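Long-range contacts in carbonic anhydrase (Coccomyxa sp. PA, PDB 3UCJ), which probably catalyses the reversible hydration of carbon dioxide to hydrogencarbonate, as a zinc-dependent carbonic anhydrase of the beta class: residues A[70-79]-A[124-132]; A[84-92]-A[168-179]. All coordinates share one frame; numbering follows the deposited sequence. Where two conformers were deposited one is given.

Contact 1 (A[70-79]-A[124-132]). With AZM (5-acetamido-1,3,4-thiadiazole-2-sulfonamide), chain D.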
loop_
_atom_site.group_PDB
_atom_site.type_symbol
_atom_site.label_atom_id
_atom_site.label_comp_id
_atom_site.label_asym_id
_atom_site.label_seq_id
_atom_site.Cartn_x
_atom_site.Cartn_y
_atom_site.Cartn_z
ATOM N N ASN A 70 8.271 3.693 12.012
ATOM C CA ASN A 70 7.752 4.493 10.861
ATOM C C ASN A 70 7.328 5.856 11.396
ATOM O O ASN A 70 7.301 6.077 12.617
ATOM C CB ASN A 70 6.555 3.721 10.199
ATOM C CG ASN A 70 5.343 3.578 11.144
ATOM O OD1 ASN A 70 4.747 4.557 11.632
ATOM N ND2 ASN A 70 4.918 2.333 11.357
ATOM N N VAL A 71 7.018 6.773 10.490
ATOM C CA VAL A 71 6.592 8.119 10.958
ATOM C C VAL A 71 5.284 8.106 11.717
ATOM O O VAL A 71 4.192 7.755 11.197
ATOM C CB VAL A 71 6.523 9.090 9.680
ATOM C CG1 VAL A 71 5.679 10.362 10.056
ATOM C CG2 VAL A 71 7.928 9.337 9.100
ATOM N N GLY A 72 5.342 8.484 13.007
ATOM C CA GLY A 72 4.149 8.401 13.827
ATOM C C GLY A 72 3.789 7.055 14.458
ATOM O O GLY A 72 2.762 6.969 15.054
ATOM N N ASN A 73 4.600 5.975 14.323
ATOM C CA ASN A 73 4.313 4.754 14.997
ATOM C C ASN A 73 2.910 4.225 14.746
ATOM O O ASN A 73 2.156 3.850 15.627
ATOM C CB ASN A 73 4.725 4.769 16.515
ATOM C CG ASN A 73 4.088 5.886 17.353
ATOM O OD1 ASN A 73 4.725 6.940 17.597
ATOM N ND2 ASN A 73 2.918 5.627 17.888
ATOM N N LEU A 74 2.573 4.169 13.470
ATOM C CA LEU A 74 1.225 3.853 13.082
ATOM C C LEU A 74 1.133 2.342 12.704
ATOM O O LEU A 74 2.054 1.802 12.148
ATOM C CB LEU A 74 0.922 4.596 11.785
ATOM C CG LEU A 74 0.962 6.146 11.980
ATOM C CD1 LEU A 74 0.443 6.696 10.671
ATOM C CD2 LEU A 74 -0.054 6.638 13.035
ATOM N N VAL A 75 -0.026 1.781 12.929
ATOM C CA VAL A 75 -0.282 0.348 12.630
ATOM C C VAL A 75 -1.579 0.269 11.863
ATOM O O VAL A 75 -2.675 0.605 12.386
ATOM C CB VAL A 75 -0.438 -0.421 13.987
ATOM C CG1 VAL A 75 -0.827 -1.947 13.747
ATOM C CG2 VAL A 75 0.803 -0.270 14.794
ATOM N N SER A 76 -1.529 -0.218 10.603
ATOM C CA SER A 76 -2.726 -0.409 9.898
ATOM C C SER A 76 -2.697 -1.828 9.292
ATOM O O SER A 76 -1.648 -2.244 8.802
ATOM C CB SER A 76 -2.709 0.545 8.650
ATOM O OG SER A 76 -3.803 0.213 7.794
ATOM N N ASN A 77 -3.881 -2.464 9.222
ATOM C CA ASN A 77 -4.025 -3.810 8.592
ATOM C C ASN A 77 -3.692 -3.747 7.126
ATOM O O ASN A 77 -3.259 -4.773 6.517
ATOM C CB ASN A 77 -5.472 -4.234 8.664
ATOM C CG ASN A 77 -5.943 -4.623 10.112
ATOM O OD1 ASN A 77 -5.144 -4.844 11.033
ATOM N ND2 ASN A 77 -7.249 -4.681 10.255
ATOM N N LYS A 78 -3.770 -2.510 6.577
ATOM C CA LYS A 78 -3.479 -2.379 5.146
ATOM C C LYS A 78 -2.101 -1.917 4.840
ATOM O O LYS A 78 -1.823 -1.584 3.685
ATOM C CB LYS A 78 -4.565 -1.511 4.525
ATOM C CG LYS A 78 -5.913 -2.264 4.563
ATOM C CD LYS A 78 -7.174 -1.459 4.221
ATOM C CE LYS A 78 -7.193 -1.022 2.676
ATOM N NZ LYS A 78 -8.615 -0.634 2.219
ATOM N N ASP A 79 -1.195 -1.903 5.813
ATOM C CA ASP A 79 0.182 -1.579 5.569
ATOM C C ASP A 79 0.994 -2.854 5.690
ATOM O O ASP A 79 1.239 -3.277 6.858
ATOM C CB ASP A 79 0.713 -0.637 6.697
ATOM C CG ASP A 79 2.242 -0.468 6.641
ATOM O OD1 ASP A 79 2.831 -0.644 5.546
ATOM O OD2 ASP A 79 2.822 0.012 7.655
ATOM N N ASN A 124 2.031 13.582 4.069
ATOM C CA ASN A 124 0.688 14.022 4.394
ATOM C C ASN A 124 -0.343 12.813 4.163
ATOM O O ASN A 124 -1.269 12.636 4.923
ATOM C CB ASN A 124 0.232 15.214 3.506
ATOM C CG ASN A 124 -1.200 15.632 3.872
ATOM O OD1 ASN A 124 -1.505 16.003 5.019
ATOM N ND2 ASN A 124 -2.084 15.482 2.931
ATOM N N LEU A 125 -0.104 12.048 3.133
ATOM C CA LEU A 125 -0.975 10.820 2.916
ATOM C C LEU A 125 -0.777 9.889 4.111
ATOM O O LEU A 125 -1.736 9.438 4.730
ATOM C CB LEU A 125 -0.604 10.038 1.637
ATOM C CG LEU A 125 -0.627 10.847 0.293
ATOM C CD1 LEU A 125 -0.241 9.953 -0.932
ATOM C CD2 LEU A 125 -2.020 11.417 0.172
ATOM N N TRP A 126 0.493 9.654 4.424
ATOM C CA TRP A 126 0.826 8.735 5.539
ATOM C C TRP A 126 0.163 9.022 6.844
ATOM O O TRP A 126 -0.298 8.118 7.571
ATOM C CB TRP A 126 2.386 8.613 5.644
ATOM C CG TRP A 126 2.819 7.663 6.727
ATOM C CD1 TRP A 126 3.281 8.005 7.968
ATOM C CD2 TRP A 126 2.679 6.209 6.725
ATOM N NE1 TRP A 126 3.498 6.863 8.700
ATOM C CE2 TRP A 126 3.124 5.756 7.981
ATOM C CE3 TRP A 126 2.228 5.248 5.768
ATOM C CZ2 TRP A 126 3.157 4.377 8.351
ATOM C CZ3 TRP A 126 2.213 3.840 6.174
ATOM C CH2 TRP A 126 2.699 3.448 7.463
ATOM N N ILE A 127 0.190 10.306 7.276
ATOM C CA ILE A 127 -0.375 10.599 8.548
ATOM C C ILE A 127 -1.877 10.764 8.553
ATOM O O ILE A 127 -2.445 11.161 9.583
ATOM C CB ILE A 127 0.349 11.952 9.147
ATOM C CG1 ILE A 127 -0.067 13.124 8.231
ATOM C CG2 ILE A 127 1.862 11.673 9.228
ATOM C CD1 ILE A 127 0.404 14.536 8.901
ATOM N N SER A 128 -2.581 10.316 7.504
ATOM C CA SER A 128 -4.025 10.323 7.522
ATOM C C SER A 128 -4.538 9.571 8.755
ATOM O O SER A 128 -5.548 9.952 9.353
ATOM C CB SER A 128 -4.672 9.711 6.218
ATOM O OG SER A 128 -4.219 10.422 5.062
ATOM N N ASP A 129 -3.795 8.529 9.203
ATOM C CA ASP A 129 -4.323 7.782 10.335
ATOM C C ASP A 129 -4.407 8.700 11.559
ATOM O O ASP A 129 -5.297 8.471 12.439
ATOM C CB ASP A 129 -3.376 6.590 10.783
ATOM C CG ASP A 129 -3.068 5.573 9.637
ATOM O OD1 ASP A 129 -2.580 4.450 9.947
ATOM O OD2 ASP A 129 -3.095 5.904 8.441
ATOM N N VAL A 130 -3.377 9.517 11.704
ATOM C CA VAL A 130 -3.366 10.454 12.879
ATOM C C VAL A 130 -4.637 11.372 12.805
ATOM O O VAL A 130 -5.341 11.536 13.823
ATOM C CB VAL A 130 -2.115 11.276 12.921
ATOM C CG1 VAL A 130 -2.191 12.188 14.229
ATOM C CG2 VAL A 130 -0.868 10.340 13.030
ATOM N N ARG A 131 -4.969 11.865 11.610
ATOM C CA ARG A 131 -6.223 12.630 11.505
ATOM C C ARG A 131 -7.443 11.854 11.947
ATOM O O ARG A 131 -8.378 12.438 12.527
ATOM C CB ARG A 131 -6.416 13.247 10.123
ATOM C CG ARG A 131 -5.441 14.397 9.821
ATOM C CD ARG A 131 -5.716 15.096 8.489
ATOM N NE ARG A 131 -5.319 14.277 7.341
ATOM C CZ ARG A 131 -4.149 14.389 6.722
ATOM N NH1 ARG A 131 -3.249 15.343 7.107
ATOM N NH2 ARG A 131 -3.895 13.619 5.685
ATOM N N GLU A 132 -7.492 10.544 11.672
ATOM C CA GLU A 132 -8.658 9.780 11.968
ATOM C C GLU A 132 -8.785 9.653 13.492
ATOM O O GLU A 132 -9.872 9.722 13.990
ATOM C CB GLU A 132 -8.491 8.357 11.371
ATOM C CG GLU A 132 -8.742 8.319 9.921
ATOM C CD GLU A 132 -8.662 6.785 9.468
ATOM O OE1 GLU A 132 -7.598 6.357 8.984
ATOM O OE2 GLU A 132 -9.651 5.993 9.711
HETATM C C1 AZM D . 8.240 13.823 12.710
HETATM C C2 AZM D . 7.105 15.324 11.194
HETATM C C3 AZM D . 5.545 15.505 9.398
HETATM C C4 AZM D . 5.062 16.337 8.225
HETATM N N1 AZM D . 8.431 12.357 15.057
HETATM N N2 AZM D . 7.789 15.969 12.198
HETATM N N3 AZM D . 8.506 15.057 13.137
HETATM N N4 AZM D . 6.280 16.105 10.337
HETATM O O1 AZM D . 10.262 12.299 13.352
HETATM O O2 AZM D . 8.070 11.387 12.936
HETATM O O3 AZM D . 5.296 14.274 9.509
HETATM S S1 AZM D . 8.920 12.456 13.557
HETATM S S2 AZM D . 7.271 13.630 11.230
HETATM O O HOH W 1 -3.818 2.914 11.659
#

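Contact 2 (A[84-92]-A[168-179]). With AZM (5-acetamido-1,3,4-thiadiazole-2-sulfonamide), chain I.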
loop_
_atom_site.group_PDB
_atom_site.type_symbol
_atom_site.label_atom_id
_atom_site.label_comp_id
_atom_site.label_asym_id
_atom_site.label_seq_id
_atom_site.Cartn_x
_atom_site.Cartn_y
_atom_site.Cartn_z
ATOM N N SER A 84 3.929 -7.176 8.012
ATOM C CA SER A 84 4.974 -8.235 7.849
ATOM C C SER A 84 5.851 -8.392 9.095
ATOM O O SER A 84 6.161 -9.493 9.533
ATOM C CB SER A 84 5.879 -7.904 6.629
ATOM O OG SER A 84 5.062 -8.290 5.585
ATOM N N CYS A 85 6.190 -7.294 9.749
ATOM C CA CYS A 85 6.929 -7.342 10.990
ATOM C C CYS A 85 6.066 -7.994 12.064
ATOM O O CYS A 85 6.605 -8.846 12.869
ATOM C CB CYS A 85 7.227 -5.929 11.515
ATOM S SG CYS A 85 8.527 -5.075 10.549
ATOM N N LEU A 86 4.796 -7.628 12.113
ATOM C CA LEU A 86 3.855 -8.266 13.056
ATOM C C LEU A 86 3.732 -9.773 12.754
ATOM O O LEU A 86 3.812 -10.625 13.690
ATOM C CB LEU A 86 2.471 -7.606 12.981
ATOM C CG LEU A 86 1.402 -7.738 14.049
ATOM C CD1 LEU A 86 1.969 -7.487 15.517
ATOM C CD2 LEU A 86 0.261 -6.769 13.666
ATOM N N GLU A 87 3.470 -10.122 11.519
ATOM C CA GLU A 87 3.201 -11.547 11.169
ATOM C C GLU A 87 4.474 -12.403 11.411
ATOM O O GLU A 87 4.396 -13.471 12.097
ATOM C CB GLU A 87 2.848 -11.694 9.693
ATOM C CG GLU A 87 2.514 -13.131 9.331
ATOM C CD GLU A 87 2.127 -13.271 7.849
ATOM O OE1 GLU A 87 3.068 -13.377 7.071
ATOM O OE2 GLU A 87 0.942 -13.387 7.479
ATOM N N TYR A 88 5.633 -11.951 10.959
ATOM C CA TYR A 88 6.864 -12.731 11.142
ATOM C C TYR A 88 7.201 -12.988 12.647
ATOM O O TYR A 88 7.525 -14.140 13.038
ATOM C CB TYR A 88 8.068 -12.145 10.381
ATOM C CG TYR A 88 9.272 -13.058 10.579
ATOM C CD1 TYR A 88 9.258 -14.332 10.009
ATOM C CD2 TYR A 88 10.336 -12.662 11.354
ATOM C CE1 TYR A 88 10.347 -15.242 10.207
ATOM C CE2 TYR A 88 11.454 -13.523 11.535
ATOM C CZ TYR A 88 11.392 -14.858 10.958
ATOM O OH TYR A 88 12.494 -15.691 11.180
ATOM N N THR A 89 7.088 -11.934 13.462
ATOM C CA THR A 89 7.421 -12.009 14.860
ATOM C C THR A 89 6.413 -12.867 15.619
ATOM O O THR A 89 6.860 -13.674 16.458
ATOM C CB THR A 89 7.542 -10.647 15.614
ATOM O OG1 THR A 89 6.318 -9.944 15.420
ATOM C CG2 THR A 89 8.776 -9.871 15.034
ATOM N N VAL A 90 5.119 -12.717 15.336
ATOM C CA VAL A 90 4.111 -13.411 16.135
ATOM C C VAL A 90 4.081 -14.899 15.696
ATOM O O VAL A 90 4.019 -15.825 16.549
ATOM C CB VAL A 90 2.712 -12.771 16.001
ATOM C CG1 VAL A 90 1.633 -13.637 16.592
ATOM C CG2 VAL A 90 2.648 -11.330 16.670
ATOM N N ASP A 91 4.077 -15.123 14.394
ATOM C CA ASP A 91 3.823 -16.472 13.884
ATOM C C ASP A 91 5.077 -17.340 13.838
ATOM O O ASP A 91 4.995 -18.611 14.045
ATOM C CB ASP A 91 3.202 -16.433 12.514
ATOM C CG ASP A 91 1.788 -15.889 12.513
ATOM O OD1 ASP A 91 1.193 -15.600 13.571
ATOM O OD2 ASP A 91 1.199 -15.840 11.417
ATOM N N HIS A 92 6.243 -16.762 13.560
ATOM C CA HIS A 92 7.432 -17.553 13.386
ATOM C C HIS A 92 8.376 -17.423 14.525
ATOM O O HIS A 92 8.867 -18.417 15.078
ATOM C CB HIS A 92 8.140 -17.161 12.107
ATOM C CG HIS A 92 7.400 -17.537 10.878
ATOM N ND1 HIS A 92 7.654 -18.700 10.185
ATOM C CD2 HIS A 92 6.464 -16.871 10.170
ATOM C CE1 HIS A 92 6.892 -18.746 9.105
ATOM N NE2 HIS A 92 6.151 -17.654 9.084
ATOM N N SER A 168 -5.683 -6.629 15.116
ATOM C CA SER A 168 -5.071 -7.093 13.905
ATOM C C SER A 168 -5.373 -8.552 13.671
ATOM O O SER A 168 -5.489 -9.316 14.655
ATOM C CB SER A 168 -3.590 -6.915 13.877
ATOM O OG SER A 168 -2.829 -7.683 14.876
ATOM N N PRO A 169 -5.467 -8.950 12.395
ATOM C CA PRO A 169 -5.767 -10.379 12.161
ATOM C C PRO A 169 -4.701 -11.260 12.756
ATOM O O PRO A 169 -5.035 -12.373 13.215
ATOM C CB PRO A 169 -5.812 -10.497 10.615
ATOM C CG PRO A 169 -6.256 -9.092 10.157
ATOM C CD PRO A 169 -5.530 -8.163 11.150
ATOM N N ILE A 170 -3.468 -10.818 12.782
ATOM C CA ILE A 170 -2.329 -11.579 13.245
ATOM C C ILE A 170 -2.514 -11.818 14.757
ATOM O O ILE A 170 -2.389 -12.951 15.205
ATOM C CB ILE A 170 -0.980 -10.807 13.057
ATOM C CG1 ILE A 170 -0.646 -10.502 11.534
ATOM C CG2 ILE A 170 0.171 -11.540 13.805
ATOM C CD1 ILE A 170 -0.971 -11.565 10.590
ATOM N N VAL A 171 -2.728 -10.737 15.525
ATOM C CA VAL A 171 -2.858 -10.887 17.009
ATOM C C VAL A 171 -4.112 -11.667 17.390
ATOM O O VAL A 171 -4.077 -12.489 18.375
ATOM C CB VAL A 171 -2.784 -9.516 17.703
ATOM C CG1 VAL A 171 -3.184 -9.635 19.171
ATOM C CG2 VAL A 171 -1.428 -8.976 17.594
ATOM N N GLN A 172 -5.190 -11.420 16.642
ATOM C CA GLN A 172 -6.473 -12.019 16.897
ATOM C C GLN A 172 -6.347 -13.537 16.620
ATOM O O GLN A 172 -6.838 -14.355 17.428
ATOM C CB GLN A 172 -7.582 -11.451 16.070
ATOM C CG GLN A 172 -8.153 -10.120 16.650
ATOM C CD GLN A 172 -8.857 -10.381 18.004
ATOM O OE1 GLN A 172 -9.655 -11.345 18.124
ATOM N NE2 GLN A 172 -8.559 -9.555 19.005
ATOM N N ALA A 173 -5.661 -13.905 15.535
ATOM C CA ALA A 173 -5.471 -15.320 15.230
ATOM C C ALA A 173 -4.609 -15.993 16.328
ATOM O O ALA A 173 -4.932 -17.138 16.699
ATOM C CB ALA A 173 -4.901 -15.517 13.787
ATOM N N ALA A 174 -3.596 -15.316 16.865
ATOM C CA ALA A 174 -2.672 -15.845 17.818
ATOM C C ALA A 174 -3.407 -16.074 19.146
ATOM O O ALA A 174 -3.294 -17.174 19.771
ATOM C CB ALA A 174 -1.544 -14.939 18.049
ATOM N N TRP A 175 -4.164 -15.075 19.571
ATOM C CA TRP A 175 -5.044 -15.263 20.735
ATOM C C TRP A 175 -6.033 -16.434 20.522
ATOM O O TRP A 175 -6.238 -17.225 21.440
ATOM C CB TRP A 175 -5.768 -13.972 21.120
ATOM C CG TRP A 175 -4.869 -12.900 21.735
ATOM C CD1 TRP A 175 -3.621 -13.060 22.231
ATOM C CD2 TRP A 175 -5.231 -11.517 21.975
ATOM N NE1 TRP A 175 -3.169 -11.877 22.755
ATOM C CE2 TRP A 175 -4.149 -10.918 22.616
ATOM C CE3 TRP A 175 -6.407 -10.761 21.735
ATOM C CZ2 TRP A 175 -4.143 -9.564 22.976
ATOM C CZ3 TRP A 175 -6.424 -9.437 22.147
ATOM C CH2 TRP A 175 -5.317 -8.859 22.760
ATOM N N ALA A 176 -6.645 -16.564 19.351
ATOM C CA ALA A 176 -7.619 -17.621 19.135
ATOM C C ALA A 176 -7.006 -19.012 19.240
ATOM O O ALA A 176 -7.769 -19.979 19.456
ATOM C CB ALA A 176 -8.363 -17.490 17.805
ATOM N N ARG A 177 -5.690 -19.141 19.027
ATOM C CA ARG A 177 -5.029 -20.460 19.120
ATOM C C ARG A 177 -4.336 -20.640 20.463
ATOM O O ARG A 177 -3.579 -21.594 20.669
ATOM C CB ARG A 177 -4.091 -20.728 17.893
ATOM C CG ARG A 177 -2.765 -19.914 17.879
ATOM C CD ARG A 177 -1.947 -20.090 16.549
ATOM N NE ARG A 177 -0.800 -19.177 16.516
ATOM C CZ ARG A 177 -0.713 -18.076 15.699
ATOM N NH1 ARG A 177 -1.656 -17.785 14.812
ATOM N NH2 ARG A 177 0.360 -17.303 15.779
ATOM N N GLY A 178 -4.570 -19.692 21.371
ATOM C CA GLY A 178 -4.016 -19.731 22.706
ATOM C C GLY A 178 -2.557 -19.433 22.835
ATOM O O GLY A 178 -1.919 -19.826 23.806
ATOM N N GLN A 179 -1.970 -18.725 21.864
ATOM C CA GLN A 179 -0.608 -18.334 22.011
ATOM C C GLN A 179 -0.527 -17.138 22.913
ATOM O O GLN A 179 -1.330 -16.204 22.769
ATOM C CB GLN A 179 -0.039 -18.001 20.617
ATOM C CG GLN A 179 1.383 -17.588 20.621
ATOM C CD GLN A 179 1.821 -17.299 19.171
ATOM O OE1 GLN A 179 1.340 -17.913 18.224
ATOM N NE2 GLN A 179 2.712 -16.386 19.039
HETATM C C1 AZM I . 13.678 -12.216 8.850
HETATM C C2 AZM I . 12.304 -13.983 7.925
HETATM C C3 AZM I . 10.568 -14.391 6.374
HETATM C C4 AZM I . 9.531 -15.308 5.790
HETATM N N1 AZM I . 16.014 -10.895 9.137
HETATM N N2 AZM I . 13.322 -14.470 8.605
HETATM N N3 AZM I . 14.165 -13.426 9.236
HETATM N N4 AZM I . 11.492 -14.849 7.232
HETATM O O1 AZM I . 14.250 -10.807 10.868
HETATM O O2 AZM I . 13.674 -9.889 8.581
HETATM O O3 AZM I . 10.562 -13.209 6.020
HETATM S S1 AZM I . 14.479 -10.815 9.453
HETATM S S2 AZM I . 12.271 -12.289 7.870
HETATM O O HOH W 2 -1.393 -15.150 13.695
#

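Contact 1 (A[70-79]-A[124-132])
Leu74 lays its CD1 methyl over one face of the Trp126 indole, 4.0 Å from the centroid of the five-membered ring, a CH-pi contact. The methyl is offset toward the rim of the ring system. The two side chains run past each other in opposite directions. The other Leu74 methyl, CD2, meets Val130 CG2 at 3.8 Å.

Polar groups line the rim of the indole, and one of them is bonded to it. Trp126 NE1 donates to Val71 O at 2.7 Å, with an N-H...O angle of 147°. The oxygen lies close to the ring plane, and the N-H uses one of its lone pairs. Trp126 CG is anti to its backbone N (chi1 -178°), which carries the indole across to the 70-79 loop. The Asn70 amide stands at the ring edge, its CG 3.6 Å from Trp126 CZ2, with the two planes 74° apart. Asn70 OD1 accepts from Leu74 N at 2.9 Å, and Asn70 ND2 donates to Leu74 O, so the one amide grips both the N-H and the C=O of Leu74, just past the turn. Asp79 OD2 also lies at the indole edge. Its carboxylate caps the start of helix 80-92 through Asn81 N and Cys82 N.

Asp129 packs its CB on Leu74 CD1. A water donates to both Asp129 OD1 and Val75 O, while Asp129 OD2 forms a salt bridge with Lys78 of the second subunit.

Val71 and Gly72 line the acetazolamide pocket, and Val71 CG1 is 3.8 Å from S2 of the inhibitor. Through its bond to Val71 O the indole braces the type II turn from Asn70 to Asn73, beside the zinc site of this beta-class carbonic anhydrase.

Contact 2 (A[84-92]-A[168-179])
Asp91 and Arg177 form a salt bridge, with Asp91 OD1 2.9 Å from Arg177 NH2. The nitrogen approaches from above the carboxylate plane, and the carboxylate and guanidinium planes are 73° apart. A water donates to Asp91 OD1 and to Ile170 O and accepts from Arg177 NH1, tying both charged groups to the helix backbone.

Gln179 NE2 donates to Val90 O at 2.9 Å in a nearly straight bond (168°). Its other amide atom, OE1, accepts from Arg177 NH2 at 2.7 Å. One amide thus binds a carbonyl of helix 80-92 and also steadies the arginine. A Schellman motif with Gly178 as C-prime residue ends helix 169-176 and leads the chain into Gln179.

Ile170 is a knob in a hole formed by Leu86, Glu87, Val90 and Asp91. Its CG2, anti to the backbone N, reaches Val90 CB at 3.6 Å. Its CD1 branch meets Glu87 CB at 3.9 Å. The Glu87 carboxylate is bound by Thr123 and Val122 of the third subunit. Val90 CG1 rests on Ala174 CB at 3.7 Å. Near the start of helix 169-176, Leu86 CD2 touches Ser168 OG, which caps the helix by accepting from Val171 N and is also hydrogen-bonded to Val165 O.

The axes of segments 84-92 and 169-176 come within 9.7 Å and run nearly parallel, at 16°. Leu86 and Thr89 pack on Leu43 of strand 42-47. Tyr88 lies against Phe66 of strand 65-70, with an acetazolamide over its ring. Gln172 and Trp175 touch Met205 of helix 205-211, so the pair joins the sheet to that helix.

Overall arrangement
From the N terminus, the chain leaves strand 65-70, runs through the 70-79 loop and enters helix 80-92. Contact 1 closes the stretch from the 70-79 loop to helices 122-126 and 128-135. Contact 2 starts inside that stretch, on helix 80-92, and closes only after the long helix 146-167, at segment 168-179. The two closures therefore cross. Their centres are about 20 Å apart, but they touch where Asn77 OD1 packs on Pro169 CD, 3.3 Å away. Contact 1 ties the zinc-site end of strand 65-70 to helices 122-126 and 128-135. Contact 2 ties helix 80-92 to helix 169-176. Both reach the third subunit.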